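Tail fiber protein (Acinetobacter phage AM24, PDB 5W5P) probably recognises, and may depolymerise, the capsular polysaccharide of its Acinetobacter host as a trimeric tailspike of the phage. Local coordinates at residues Tyr115-Gln126 with Asp142-Gly152; Gly207-Val215 with Gly233-Ala241. All coordinates share one frame; numbering follows the deposited sequence.

Interaction 1: residues Tyr115-Gln126 with Asp142-Gly152; sequences YTGTEDCSAQVQ and DRSFKMMTPVG
Asp120 and Lys146 carry much of the contact by which the loop and helix at 115-126 cover strand 144-147, in the N-terminal part of the parallel beta-helix, as a helix commonly caps the open end of such a fold. Polar side chains bind mostly to backbone. A chi1 of -178° swings the Asp120 carboxylate away from its own amide nitrogen: OD1 takes Met148 N (2.7 Å), of the turn after the strand, on one face of its plane and, closing an Asx turn, Ser122 N on the opposite face, while Thr149 OG1 donates to OD2 on the syn side. Lys146 bends at its third torsion, bringing NZ 2.9 Å from Thr118 O, above the plane of that carbonyl.

Backbone bonds fasten both ends of the loop, Ser144 N to Tyr115 O and Cys121 N to Lys146 O; a water bridges Glu119 O and Lys146 N. Apolar contacts lie beneath the helix start: Cys121 SG sits 3.7 Å from Phe145 CB and obliquely beside its ring, and Val125 CG1 meets both Met147 CE and Val151 CG2. Farther along, the Gln126 amide bonds both backbone polar atoms of Gly152, much as a neighbouring strand would, OE1 taking Gly152 N at 2.9 Å and NE2 giving to Gly152 O in the amide plane.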
ATOM      1  N   TYR A 115     -37.696 -16.315   3.439  1.00 44.98           N
ATOM      2  CA  TYR A 115     -36.415 -16.917   3.089  1.00 45.32           C
ATOM      3  C   TYR A 115     -36.423 -17.583   1.714  1.00 46.75           C
ATOM      4  O   TYR A 115     -35.446 -18.254   1.362  1.00 47.35           O
ATOM      5  CB  TYR A 115     -35.997 -17.933   4.160  1.00 46.48           C
ATOM      6  CG  TYR A 115     -37.088 -18.909   4.553  1.00 50.01           C
ATOM      7  CD1 TYR A 115     -37.286 -20.085   3.839  1.00 51.87           C
ATOM      8  CD2 TYR A 115     -37.921 -18.654   5.636  1.00 44.28           C
ATOM      9  CE1 TYR A 115     -38.281 -20.979   4.188  1.00 50.44           C
ATOM     10  CE2 TYR A 115     -38.920 -19.543   5.996  1.00 51.86           C
ATOM     11  CZ  TYR A 115     -39.097 -20.706   5.270  1.00 52.54           C
ATOM     12  OH  TYR A 115     -40.096 -21.594   5.623  1.00 46.36           O
ATOM     13  N   THR A 116     -37.491 -17.416   0.932  1.00 50.81           N
ATOM     14  CA  THR A 116     -37.539 -17.921  -0.433  1.00 50.71           C
ATOM     15  C   THR A 116     -37.388 -16.832  -1.487  1.00 49.55           C
ATOM     16  O   THR A 116     -37.273 -17.161  -2.672  1.00 50.95           O
ATOM     17  CB  THR A 116     -38.850 -18.683  -0.687  1.00 53.10           C
ATOM     18  OG1 THR A 116     -39.945 -17.761  -0.753  1.00 50.03           O
ATOM     19  CG2 THR A 116     -39.100 -19.700   0.412  1.00 49.63           C
ATOM     20  N   GLY A 117     -37.398 -15.560  -1.097  1.00 48.59           N
ATOM     21  CA  GLY A 117     -37.127 -14.483  -2.031  1.00 49.04           C
ATOM     22  C   GLY A 117     -38.293 -14.062  -2.890  1.00 55.94           C
ATOM     23  O   GLY A 117     -38.093 -13.354  -3.884  1.00 51.62           O
ATOM     24  N   THR A 118     -39.509 -14.469  -2.529  1.00 55.56           N
ATOM     25  CA  THR A 118     -40.711 -14.203  -3.310  1.00 51.45           C
ATOM     26  C   THR A 118     -41.334 -12.854  -2.979  1.00 50.97           C
ATOM     27  O   THR A 118     -41.821 -12.164  -3.879  1.00 51.99           O
ATOM     28  CB  THR A 118     -41.739 -15.312  -3.069  1.00 59.11           C
ATOM     29  OG1 THR A 118     -41.077 -16.584  -3.065  1.00 61.50           O
ATOM     30  CG2 THR A 118     -42.811 -15.297  -4.144  1.00 57.17           C
ATOM     31  N   GLU A 119     -41.333 -12.473  -1.705  1.00 53.02           N
ATOM     32  CA  GLU A 119     -41.948 -11.239  -1.244  1.00 55.50           C
ATOM     33  C   GLU A 119     -40.913 -10.343  -0.576  1.00 53.28           C
ATOM     34  O   GLU A 119     -39.916 -10.816  -0.019  1.00 49.31           O
ATOM     35  CB  GLU A 119     -43.088 -11.517  -0.255  1.00 64.15           C
ATOM     36  CG  GLU A 119     -43.996 -12.672  -0.647  1.00 73.72           C
ATOM     37  CD  GLU A 119     -45.062 -12.265  -1.647  1.00 81.41           C
ATOM     38  OE1 GLU A 119     -45.081 -11.078  -2.047  1.00 83.59           O
ATOM     39  OE2 GLU A 119     -45.883 -13.130  -2.029  1.00 84.60           O
ATOM     40  N   ASP A 120     -41.173  -9.040  -0.634  1.00 53.11           N
ATOM     41  CA  ASP A 120     -40.311  -8.057   0.005  1.00 49.01           C
ATOM     42  C   ASP A 120     -40.283  -8.275   1.513  1.00 49.24           C
ATOM     43  O   ASP A 120     -41.326  -8.267   2.169  1.00 58.58           O
ATOM     44  CB  ASP A 120     -40.809  -6.650  -0.331  1.00 51.81           C
ATOM     45  CG  ASP A 120     -39.935  -5.559   0.261  1.00 53.26           C
ATOM     46  OD1 ASP A 120     -38.728  -5.806   0.486  1.00 49.55           O
ATOM     47  OD2 ASP A 120     -40.465  -4.451   0.498  1.00 54.93           O
ATOM     48  N   CYS A 121     -39.085  -8.470   2.062  1.00 46.79           N
ATOM     49  CA  CYS A 121     -38.896  -8.713   3.486  1.00 44.27           C
ATOM     50  C   CYS A 121     -38.298  -7.510   4.208  1.00 48.11           C
ATOM     51  O   CYS A 121     -37.872  -7.634   5.361  1.00 43.18           O
ATOM     52  CB  CYS A 121     -38.018  -9.947   3.697  1.00 43.85           C
ATOM     53  SG  CYS A 121     -36.269  -9.716   3.300  1.00 46.37           S
ATOM     54  N   SER A 122     -38.261  -6.349   3.548  1.00 42.11           N
ATOM     55  CA  SER A 122     -37.605  -5.177   4.122  1.00 44.55           C
ATOM     56  C   SER A 122     -38.223  -4.774   5.456  1.00 46.02           C
ATOM     57  O   SER A 122     -37.512  -4.328   6.365  1.00 46.60           O
ATOM     58  CB  SER A 122     -37.664  -4.010   3.136  1.00 43.15           C
ATOM     59  OG  SER A 122     -36.738  -4.195   2.079  1.00 47.97           O
ATOM     60  N   ALA A 123     -39.546  -4.911   5.590  1.00 44.60           N
ATOM     61  CA  ALA A 123     -40.203  -4.548   6.843  1.00 50.64           C
ATOM     62  C   ALA A 123     -39.753  -5.453   7.984  1.00 48.59           C
ATOM     63  O   ALA A 123     -39.609  -4.999   9.125  1.00 48.06           O
ATOM     64  CB  ALA A 123     -41.723  -4.606   6.680  1.00 44.40           C
ATOM     65  N   GLN A 124     -39.521  -6.733   7.690  1.00 45.35           N
ATOM     66  CA  GLN A 124     -39.033  -7.660   8.703  1.00 47.23           C
ATOM     67  C   GLN A 124     -37.559  -7.421   9.005  1.00 47.65           C
ATOM     68  O   GLN A 124     -37.137  -7.525  10.162  1.00 48.65           O
ATOM     69  CB  GLN A 124     -39.266  -9.105   8.251  1.00 48.35           C
ATOM     70  CG  GLN A 124     -40.732  -9.515   8.194  1.00 47.92           C
ATOM     71  CD  GLN A 124     -41.409  -9.119   6.887  1.00 50.71           C
ATOM     72  OE1 GLN A 124     -40.906  -9.406   5.802  1.00 54.31           O
ATOM     73  NE2 GLN A 124     -42.560  -8.463   6.988  1.00 49.59           N
ATOM     74  N   VAL A 125     -36.763  -7.105   7.977  1.00 51.39           N
ATOM     75  CA  VAL A 125     -35.376  -6.703   8.205  1.00 39.72           C
ATOM     76  C   VAL A 125     -35.329  -5.451   9.067  1.00 39.65           C
ATOM     77  O   VAL A 125     -34.488  -5.327   9.966  1.00 44.54           O
ATOM     78  CB  VAL A 125     -34.647  -6.497   6.862  1.00 45.15           C
ATOM     79  CG1 VAL A 125     -33.267  -5.879   7.080  1.00 38.42           C
ATOM     80  CG2 VAL A 125     -34.526  -7.813   6.105  1.00 42.53           C
ATOM     81  N   GLN A 126     -36.241  -4.508   8.821  1.00 40.21           N
ATOM     82  CA  GLN A 126     -36.293  -3.299   9.637  1.00 42.11           C
ATOM     83  C   GLN A 126     -36.577  -3.629  11.097  1.00 45.88           C
ATOM     84  O   GLN A 126     -36.006  -3.009  12.002  1.00 47.26           O
ATOM     85  CB  GLN A 126     -37.351  -2.340   9.090  1.00 41.43           C
ATOM     86  CG  GLN A 126     -37.400  -0.996   9.804  1.00 41.35           C
ATOM     87  CD  GLN A 126     -36.178  -0.142   9.516  1.00 47.19           C
ATOM     88  OE1 GLN A 126     -36.057   0.444   8.436  1.00 46.38           O
ATOM     89  NE2 GLN A 126     -35.262  -0.072  10.479  1.00 40.17           N
ATOM     90  N   ASP A 142     -28.879 -21.588   2.533  1.00 54.98           N
ATOM     91  CA  ASP A 142     -30.192 -22.111   2.194  1.00 58.37           C
ATOM     92  C   ASP A 142     -31.257 -21.024   2.120  1.00 56.23           C
ATOM     93  O   ASP A 142     -32.359 -21.294   1.632  1.00 58.71           O
ATOM     94  CB  ASP A 142     -30.606 -23.181   3.205  1.00 67.54           C
ATOM     95  CG  ASP A 142     -30.317 -24.586   2.709  1.00 75.33           C
ATOM     96  OD1 ASP A 142     -30.980 -25.020   1.742  1.00 75.42           O
ATOM     97  OD2 ASP A 142     -29.418 -25.247   3.277  1.00 80.26           O
ATOM     98  N   ARG A 143     -30.959 -19.814   2.579  1.00 50.19           N
ATOM     99  CA  ARG A 143     -31.909 -18.714   2.548  1.00 49.30           C
ATOM    100  C   ARG A 143     -31.580 -17.756   1.410  1.00 47.23           C
ATOM    101  O   ARG A 143     -30.407 -17.515   1.103  1.00 43.94           O
ATOM    102  CB  ARG A 143     -31.911 -17.958   3.877  1.00 41.55           C
ATOM    103  CG  ARG A 143     -32.078 -18.843   5.091  1.00 42.46           C
ATOM    104  CD  ARG A 143     -31.551 -18.140   6.322  1.00 47.60           C
ATOM    105  NE  ARG A 143     -32.246 -18.550   7.536  1.00 49.07           N
ATOM    106  CZ  ARG A 143     -32.336 -17.805   8.632  1.00 45.24           C
ATOM    107  NH1 ARG A 143     -31.780 -16.598   8.664  1.00 40.46           N
ATOM    108  NH2 ARG A 143     -32.985 -18.267   9.693  1.00 45.11           N
ATOM    109  N   SER A 144     -32.630 -17.219   0.786  1.00 48.53           N
ATOM    110  CA  SER A 144     -32.518 -16.181  -0.237  1.00 48.49           C
ATOM    111  C   SER A 144     -33.614 -15.163   0.041  1.00 46.36           C
ATOM    112  O   SER A 144     -34.799 -15.492  -0.064  1.00 50.19           O
ATOM    113  CB  SER A 144     -32.662 -16.759  -1.647  1.00 54.05           C
ATOM    114  OG  SER A 144     -31.490 -17.444  -2.056  1.00 55.95           O
ATOM    115  N   PHE A 145     -33.231 -13.947   0.404  1.00 41.64           N
ATOM    116  CA  PHE A 145     -34.185 -12.900   0.738  1.00 45.32           C
ATOM    117  C   PHE A 145     -34.331 -11.916  -0.419  1.00 51.02           C
ATOM    118  O   PHE A 145     -33.485 -11.838  -1.314  1.00 55.45           O
ATOM    119  CB  PHE A 145     -33.755 -12.161   2.009  1.00 44.21           C
ATOM    120  CG  PHE A 145     -33.585 -13.057   3.205  1.00 47.23           C
ATOM    121  CD1 PHE A 145     -34.645 -13.289   4.072  1.00 50.94           C
ATOM    122  CD2 PHE A 145     -32.368 -13.671   3.462  1.00 44.53           C
ATOM    123  CE1 PHE A 145     -34.493 -14.117   5.175  1.00 49.94           C
ATOM    124  CE2 PHE A 145     -32.207 -14.493   4.563  1.00 46.99           C
ATOM    125  CZ  PHE A 145     -33.272 -14.722   5.420  1.00 49.24           C
ATOM    126  N   LYS A 146     -35.430 -11.167  -0.399  1.00 49.30           N
ATOM    127  CA  LYS A 146     -35.669 -10.115  -1.380  1.00 47.42           C
ATOM    128  C   LYS A 146     -36.013  -8.832  -0.644  1.00 47.04           C
ATOM    129  O   LYS A 146     -36.987  -8.793   0.114  1.00 49.20           O
ATOM    130  CB  LYS A 146     -36.790 -10.489  -2.350  1.00 45.99           C
ATOM    131  CG  LYS A 146     -37.228  -9.336  -3.234  1.00 44.99           C
ATOM    132  CD  LYS A 146     -37.830  -9.831  -4.532  1.00 45.89           C
ATOM    133  CE  LYS A 146     -39.287 -10.204  -4.343  1.00 47.10           C
ATOM    134  NZ  LYS A 146     -39.873 -10.804  -5.579  1.00 49.81           N
HETATM  135  N   MSE A 147     -35.217  -7.789  -0.865  1.00 44.79           N
HETATM  136  CA  MSE A 147     -35.490  -6.481  -0.283  1.00 46.51           C
HETATM  137  C   MSE A 147     -35.759  -5.442  -1.373  1.00 47.43           C
HETATM  138  O   MSE A 147     -34.956  -5.269  -2.294  1.00 41.07           O
HETATM  139  CB  MSE A 147     -34.324  -6.033   0.597  1.00 47.08           C
HETATM  140  CG  MSE A 147     -34.022  -6.979   1.742  1.00 50.13           C
HETATM  141 SE   MSE A 147     -32.456  -6.451   2.782  1.00 56.89          SE
HETATM  142  CE  MSE A 147     -32.988  -4.633   3.242  1.00 53.77           C
HETATM  143  N   MSE A 148     -36.892  -4.753  -1.265  1.00 44.56           N
HETATM  144  CA  MSE A 148     -37.289  -3.775  -2.276  1.00 48.33           C
HETATM  145  C   MSE A 148     -37.612  -2.406  -1.688  1.00 49.64           C
HETATM  146  O   MSE A 148     -38.017  -1.492  -2.407  1.00 43.55           O
HETATM  147  CB  MSE A 148     -38.497  -4.282  -3.054  1.00 53.03           C
HETATM  148  CG  MSE A 148     -38.422  -5.746  -3.419  1.00 61.34           C
HETATM  149 SE   MSE A 148     -40.074  -6.334  -4.245  1.00 73.57          SE
HETATM  150  CE  MSE A 148     -39.986  -5.259  -5.879  1.00 73.20           C
ATOM    151  N   THR A 149     -37.443  -2.277  -0.375  1.00 51.21           N
ATOM    152  CA  THR A 149     -37.747  -1.050   0.340  1.00 42.51           C
ATOM    153  C   THR A 149     -36.527  -0.692   1.178  1.00 43.28           C
ATOM    154  O   THR A 149     -35.972  -1.571   1.860  1.00 43.09           O
ATOM    155  CB  THR A 149     -38.983  -1.213   1.234  1.00 45.65           C
ATOM    156  OG1 THR A 149     -40.071  -1.728   0.454  1.00 44.49           O
ATOM    157  CG2 THR A 149     -39.386   0.122   1.858  1.00 43.69           C
ATOM    158  N   PRO A 150     -36.062   0.556   1.140  1.00 44.87           N
ATOM    159  CA  PRO A 150     -34.885   0.918   1.939  1.00 43.54           C
ATOM    160  C   PRO A 150     -35.126   0.650   3.417  1.00 43.11           C
ATOM    161  O   PRO A 150     -36.198   0.940   3.956  1.00 42.36           O
ATOM    162  CB  PRO A 150     -34.705   2.411   1.646  1.00 44.24           C
ATOM    163  CG  PRO A 150     -35.340   2.606   0.307  1.00 43.95           C
ATOM    164  CD  PRO A 150     -36.509   1.664   0.279  1.00 43.30           C
ATOM    165  N   VAL A 151     -34.127   0.048   4.058  1.00 39.94           N
ATOM    166  CA  VAL A 151     -34.128  -0.185   5.495  1.00 40.46           C
ATOM    167  C   VAL A 151     -33.192   0.832   6.125  1.00 41.72           C
ATOM    168  O   VAL A 151     -32.054   1.006   5.671  1.00 44.67           O
ATOM    169  CB  VAL A 151     -33.697  -1.624   5.829  1.00 40.81           C
ATOM    170  CG1 VAL A 151     -33.317  -1.746   7.301  1.00 41.01           C
ATOM    171  CG2 VAL A 151     -34.810  -2.597   5.481  1.00 42.43           C
ATOM    172  N   GLY A 152     -33.673   1.526   7.153  1.00 43.83           N
ATOM    173  CA  GLY A 152     -32.914   2.587   7.781  1.00 44.88           C
ATOM    174  C   GLY A 152     -32.242   2.104   9.053  1.00 45.36           C
ATOM    175  O   GLY A 152     -32.880   1.487   9.911  1.00 44.91           O
TER
HETATM  176  O   HOH W   1     -37.716 -12.161   0.854  1.00 38.43           O
HETATM  177  O   HOH W   2     -37.838   0.552   6.617  1.00 40.78           O

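Interaction 2: residues Gly207-Val215 with Gly233-Ala241; sequences GLRFQGDGV and GGRYLRISA
Two successive rungs of the beta-helix meet where strand 209-211 lies parallel to strand 235-237, their short axes 4.7 Å apart and inclined by 14°. Four backbone bonds join them: Leu208 O accepts from Arg235 N, Arg235 O from Phe210 N, Phe210 O from Leu237 N at 3.0 Å, and Leu237 O from Gly212 N at 2.9 Å. Because the register is one-to-one, like positions stack from rung to rung, as in the side-chain ladders of parallel beta-helices.

On one face Phe210 and Tyr236 share a first torsion, CG standing opposite the carbonyl carbon in each, and run out from the sheet together. Their planes are 23° apart, near parallel but displaced, with little overlap; the touch is between Phe210 CD1 and Tyr236 CE2, 3.5 Å apart. Val220 touches both side chains, and Ile239 CD1 comes 4.1 Å from Phe210 CB.

The other face, with Arg209, Arg235, Gln211 and Leu237, turns to the second subunit. Arg209 CG rests 3.9 Å from Arg235 CB, and the two guanidinium groups donate to main-chain oxygens there, Arg209 to Asp161 and Arg235 to Ile158 and Gly160 of that subunit. Gln211 runs extended beside Leu237, its CD 3.7 Å from Leu237 CD2. At the turn, one water links Gln211 NE2, Arg238 NH1 and Gly212 O, lying 2.6 Å from the last.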
ATOM      1  N   GLY A 207     -20.053 -12.632   4.851  1.00 42.44           N
ATOM      2  CA  GLY A 207     -20.906 -13.800   4.736  1.00 39.64           C
ATOM      3  C   GLY A 207     -22.223 -13.577   4.029  1.00 40.79           C
ATOM      4  O   GLY A 207     -23.171 -14.338   4.258  1.00 40.53           O
ATOM      5  N   LEU A 208     -22.312 -12.558   3.172  1.00 36.94           N
ATOM      6  CA  LEU A 208     -23.544 -12.207   2.480  1.00 37.83           C
ATOM      7  C   LEU A 208     -23.314 -12.167   0.978  1.00 39.24           C
ATOM      8  O   LEU A 208     -22.252 -11.748   0.505  1.00 41.09           O
ATOM      9  CB  LEU A 208     -24.073 -10.845   2.929  1.00 38.45           C
ATOM     10  CG  LEU A 208     -24.815 -10.783   4.256  1.00 40.09           C
ATOM     11  CD1 LEU A 208     -25.207  -9.347   4.539  1.00 35.38           C
ATOM     12  CD2 LEU A 208     -26.034 -11.698   4.231  1.00 36.36           C
ATOM     13  N   ARG A 209     -24.332 -12.583   0.230  1.00 37.57           N
ATOM     14  CA  ARG A 209     -24.318 -12.550  -1.230  1.00 38.54           C
ATOM     15  C   ARG A 209     -25.426 -11.608  -1.683  1.00 40.63           C
ATOM     16  O   ARG A 209     -26.604 -11.976  -1.668  1.00 43.71           O
ATOM     17  CB  ARG A 209     -24.510 -13.946  -1.807  1.00 42.87           C
ATOM     18  CG  ARG A 209     -23.415 -14.932  -1.442  1.00 43.24           C
ATOM     19  CD  ARG A 209     -23.738 -16.319  -1.963  1.00 40.37           C
ATOM     20  NE  ARG A 209     -24.869 -16.911  -1.260  1.00 44.23           N
ATOM     21  CZ  ARG A 209     -25.810 -17.656  -1.839  1.00 44.94           C
ATOM     22  NH1 ARG A 209     -25.765 -17.897  -3.142  1.00 42.70           N
ATOM     23  NH2 ARG A 209     -26.796 -18.162  -1.110  1.00 41.73           N
ATOM     24  N   PHE A 210     -25.059 -10.389  -2.071  1.00 41.33           N
ATOM     25  CA  PHE A 210     -26.016  -9.442  -2.628  1.00 38.60           C
ATOM     26  C   PHE A 210     -26.111  -9.673  -4.128  1.00 38.98           C
ATOM     27  O   PHE A 210     -25.089  -9.763  -4.810  1.00 44.11           O
ATOM     28  CB  PHE A 210     -25.602  -8.004  -2.317  1.00 36.00           C
ATOM     29  CG  PHE A 210     -25.724  -7.640  -0.862  1.00 35.67           C
ATOM     30  CD1 PHE A 210     -24.600  -7.542  -0.055  1.00 35.06           C
ATOM     31  CD2 PHE A 210     -26.971  -7.411  -0.297  1.00 36.06           C
ATOM     32  CE1 PHE A 210     -24.714  -7.199   1.288  1.00 34.88           C
ATOM     33  CE2 PHE A 210     -27.096  -7.083   1.041  1.00 35.85           C
ATOM     34  CZ  PHE A 210     -25.966  -6.977   1.836  1.00 37.84           C
ATOM     35  N   GLN A 211     -27.332  -9.796  -4.635  1.00 42.61           N
ATOM     36  CA  GLN A 211     -27.538 -10.184  -6.022  1.00 46.88           C
ATOM     37  C   GLN A 211     -28.698  -9.406  -6.622  1.00 48.40           C
ATOM     38  O   GLN A 211     -29.737  -9.225  -5.979  1.00 48.77           O
ATOM     39  CB  GLN A 211     -27.803 -11.695  -6.138  1.00 48.10           C
ATOM     40  CG  GLN A 211     -27.836 -12.221  -7.569  1.00 49.23           C
ATOM     41  CD  GLN A 211     -27.702 -13.735  -7.647  1.00 49.91           C
ATOM     42  OE1 GLN A 211     -27.255 -14.381  -6.696  1.00 48.22           O
ATOM     43  NE2 GLN A 211     -28.091 -14.310  -8.785  1.00 49.08           N
ATOM     44  N   GLY A 212     -28.506  -8.938  -7.860  1.00 44.82           N
ATOM     45  CA  GLY A 212     -29.570  -8.362  -8.648  1.00 41.86           C
ATOM     46  C   GLY A 212     -29.838  -9.225  -9.872  1.00 45.54           C
ATOM     47  O   GLY A 212     -29.068 -10.134 -10.201  1.00 47.51           O
ATOM     48  N   ASP A 213     -30.952  -8.934 -10.545  1.00 48.12           N
ATOM     49  CA  ASP A 213     -31.309  -9.661 -11.757  1.00 53.04           C
ATOM     50  C   ASP A 213     -30.683  -9.070 -13.016  1.00 57.62           C
ATOM     51  O   ASP A 213     -30.768  -9.690 -14.082  1.00 63.40           O
ATOM     52  CB  ASP A 213     -32.834  -9.719 -11.921  1.00 53.16           C
ATOM     53  CG  ASP A 213     -33.490  -8.356 -11.832  1.00 54.03           C
ATOM     54  OD1 ASP A 213     -32.768  -7.342 -11.804  1.00 56.31           O
ATOM     55  OD2 ASP A 213     -34.734  -8.296 -11.784  1.00 56.56           O
ATOM     56  N   GLY A 214     -30.063  -7.895 -12.924  1.00 55.29           N
ATOM     57  CA  GLY A 214     -29.427  -7.276 -14.067  1.00 59.24           C
ATOM     58  C   GLY A 214     -30.360  -6.581 -15.032  1.00 58.85           C
ATOM     59  O   GLY A 214     -29.880  -5.879 -15.930  1.00 60.99           O
ATOM     60  N   VAL A 215     -31.672  -6.754 -14.886  1.00 56.90           N
ATOM     61  CA  VAL A 215     -32.658  -6.078 -15.716  1.00 61.45           C
ATOM     62  C   VAL A 215     -33.446  -5.048 -14.919  1.00 63.31           C
ATOM     63  O   VAL A 215     -34.502  -4.593 -15.368  1.00 70.14           O
ATOM     64  CB  VAL A 215     -33.605  -7.083 -16.395  1.00 64.24           C
ATOM     65  CG1 VAL A 215     -32.845  -7.926 -17.414  1.00 64.48           C
ATOM     66  CG2 VAL A 215     -34.281  -7.965 -15.355  1.00 63.22           C
ATOM     67  N   GLY A 233     -15.743  -8.699   2.484  1.00 39.85           N
ATOM     68  CA  GLY A 233     -16.095 -10.101   2.578  1.00 38.68           C
ATOM     69  C   GLY A 233     -17.370 -10.514   1.882  1.00 41.15           C
ATOM     70  O   GLY A 233     -17.804 -11.658   2.054  1.00 43.59           O
ATOM     71  N   GLY A 234     -17.983  -9.633   1.097  1.00 39.53           N
ATOM     72  CA  GLY A 234     -19.238  -9.969   0.454  1.00 36.89           C
ATOM     73  C   GLY A 234     -19.122 -10.343  -1.008  1.00 38.05           C
ATOM     74  O   GLY A 234     -18.140  -9.998  -1.674  1.00 41.25           O
ATOM     75  N   ARG A 235     -20.118 -11.070  -1.508  1.00 38.00           N
ATOM     76  CA  ARG A 235     -20.255 -11.369  -2.926  1.00 39.07           C
ATOM     77  C   ARG A 235     -21.337 -10.468  -3.507  1.00 41.52           C
ATOM     78  O   ARG A 235     -22.404 -10.305  -2.904  1.00 45.45           O
ATOM     79  CB  ARG A 235     -20.612 -12.840  -3.151  1.00 36.17           C
ATOM     80  CG  ARG A 235     -20.086 -13.422  -4.467  1.00 37.75           C
ATOM     81  CD  ARG A 235     -20.917 -12.987  -5.667  1.00 37.01           C
ATOM     82  NE  ARG A 235     -20.555 -13.715  -6.881  1.00 37.67           N
ATOM     83  CZ  ARG A 235     -19.453 -13.498  -7.599  1.00 42.20           C
ATOM     84  NH1 ARG A 235     -18.591 -12.553  -7.247  1.00 40.85           N
ATOM     85  NH2 ARG A 235     -19.215 -14.224  -8.681  1.00 38.25           N
ATOM     86  N   TYR A 236     -21.054  -9.880  -4.668  1.00 39.77           N
ATOM     87  CA  TYR A 236     -21.986  -8.987  -5.348  1.00 35.66           C
ATOM     88  C   TYR A 236     -22.099  -9.433  -6.794  1.00 40.18           C
ATOM     89  O   TYR A 236     -21.098  -9.459  -7.517  1.00 38.60           O
ATOM     90  CB  TYR A 236     -21.527  -7.530  -5.266  1.00 35.04           C
ATOM     91  CG  TYR A 236     -21.445  -7.004  -3.859  1.00 34.52           C
ATOM     92  CD1 TYR A 236     -20.339  -7.262  -3.061  1.00 34.08           C
ATOM     93  CD2 TYR A 236     -22.472  -6.245  -3.325  1.00 39.62           C
ATOM     94  CE1 TYR A 236     -20.261  -6.779  -1.774  1.00 38.12           C
ATOM     95  CE2 TYR A 236     -22.407  -5.758  -2.037  1.00 39.69           C
ATOM     96  CZ  TYR A 236     -21.302  -6.028  -1.267  1.00 38.43           C
ATOM     97  OH  TYR A 236     -21.243  -5.548   0.016  1.00 40.49           O
ATOM     98  N   LEU A 237     -23.313  -9.776  -7.211  1.00 37.07           N
ATOM     99  CA  LEU A 237     -23.563 -10.343  -8.527  1.00 37.92           C
ATOM    100  C   LEU A 237     -24.684  -9.556  -9.189  1.00 46.84           C
ATOM    101  O   LEU A 237     -25.789  -9.465  -8.642  1.00 48.23           O
ATOM    102  CB  LEU A 237     -23.919 -11.829  -8.412  1.00 38.63           C
ATOM    103  CG  LEU A 237     -24.247 -12.606  -9.690  1.00 41.30           C
ATOM    104  CD1 LEU A 237     -23.139 -12.458 -10.730  1.00 39.69           C
ATOM    105  CD2 LEU A 237     -24.486 -14.067  -9.354  1.00 40.40           C
ATOM    106  N   ARG A 238     -24.386  -8.981 -10.357  1.00 38.67           N
ATOM    107  CA  ARG A 238     -25.356  -8.231 -11.162  1.00 39.34           C
ATOM    108  C   ARG A 238     -26.022  -7.126 -10.343  1.00 38.97           C
ATOM    109  O   ARG A 238     -27.231  -6.891 -10.435  1.00 39.65           O
ATOM    110  CB  ARG A 238     -26.393  -9.165 -11.791  1.00 40.58           C
ATOM    111  CG  ARG A 238     -25.773 -10.222 -12.699  1.00 42.33           C
ATOM    112  CD  ARG A 238     -26.820 -11.056 -13.407  1.00 43.76           C
ATOM    113  NE  ARG A 238     -26.221 -12.162 -14.153  1.00 45.15           N
ATOM    114  CZ  ARG A 238     -25.979 -13.367 -13.640  1.00 50.85           C
ATOM    115  NH1 ARG A 238     -26.287 -13.625 -12.376  1.00 49.99           N
ATOM    116  NH2 ARG A 238     -25.436 -14.320 -14.391  1.00 51.96           N
ATOM    117  N   ILE A 239     -25.213  -6.430  -9.546  1.00 37.96           N
ATOM    118  CA  ILE A 239     -25.657  -5.304  -8.734  1.00 42.99           C
ATOM    119  C   ILE A 239     -25.357  -4.016  -9.489  1.00 42.17           C
ATOM    120  O   ILE A 239     -24.229  -3.802  -9.947  1.00 43.26           O
ATOM    121  CB  ILE A 239     -24.980  -5.317  -7.352  1.00 41.00           C
ATOM    122  CG1 ILE A 239     -25.423  -6.561  -6.576  1.00 38.48           C
ATOM    123  CG2 ILE A 239     -25.250  -4.014  -6.589  1.00 38.63           C
ATOM    124  CD1 ILE A 239     -26.770  -6.416  -5.892  1.00 37.27           C
ATOM    125  N   SER A 240     -26.367  -3.156  -9.626  1.00 45.77           N
ATOM    126  CA  SER A 240     -26.202  -1.946 -10.429  1.00 43.82           C
ATOM    127  C   SER A 240     -25.165  -1.012  -9.817  1.00 41.72           C
ATOM    128  O   SER A 240     -24.411  -0.347 -10.540  1.00 45.13           O
ATOM    129  CB  SER A 240     -27.546  -1.233 -10.580  1.00 43.04           C
ATOM    130  OG  SER A 240     -28.574  -2.152 -10.913  1.00 44.37           O
ATOM    131  N   ALA A 241     -25.116  -0.946  -8.488  1.00 38.83           N
ATOM    132  CA  ALA A 241     -24.135  -0.128  -7.791  1.00 39.86           C
ATOM    133  C   ALA A 241     -24.038  -0.613  -6.355  1.00 39.26           C
ATOM    134  O   ALA A 241     -25.064  -0.787  -5.693  1.00 43.17           O
ATOM    135  CB  ALA A 241     -24.518   1.357  -7.824  1.00 36.19           C
TER
HETATM  136  O   HOH W   3     -17.202 -13.182   3.857  1.00 46.15           O
HETATM  137  O   HOH W   4     -28.621 -12.550 -11.059  1.00 33.80           O
HETATM  138  O   HOH W   5     -29.918  -5.534 -10.567  1.00 44.68           O

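Followed from the N terminus, the chain first closes interaction 1, a loop of 15 intervening residues that takes in the rest of helix 122-132 and strand 135-140 and brings strand 144-147 back beneath the helix start. Interaction 2 opens only later and closes a coil of 17 residues without helix, so the two contacts stand in series, neither nested nor crossed. Strand 172-175 lies between them, pairing with 144-147 on one side and 209-211 on the other, and continues the parallel pairing from the helix-covered N-terminal part into the following rungs. Their centres are about 14 Å apart, and both border the second subunit of the trimer.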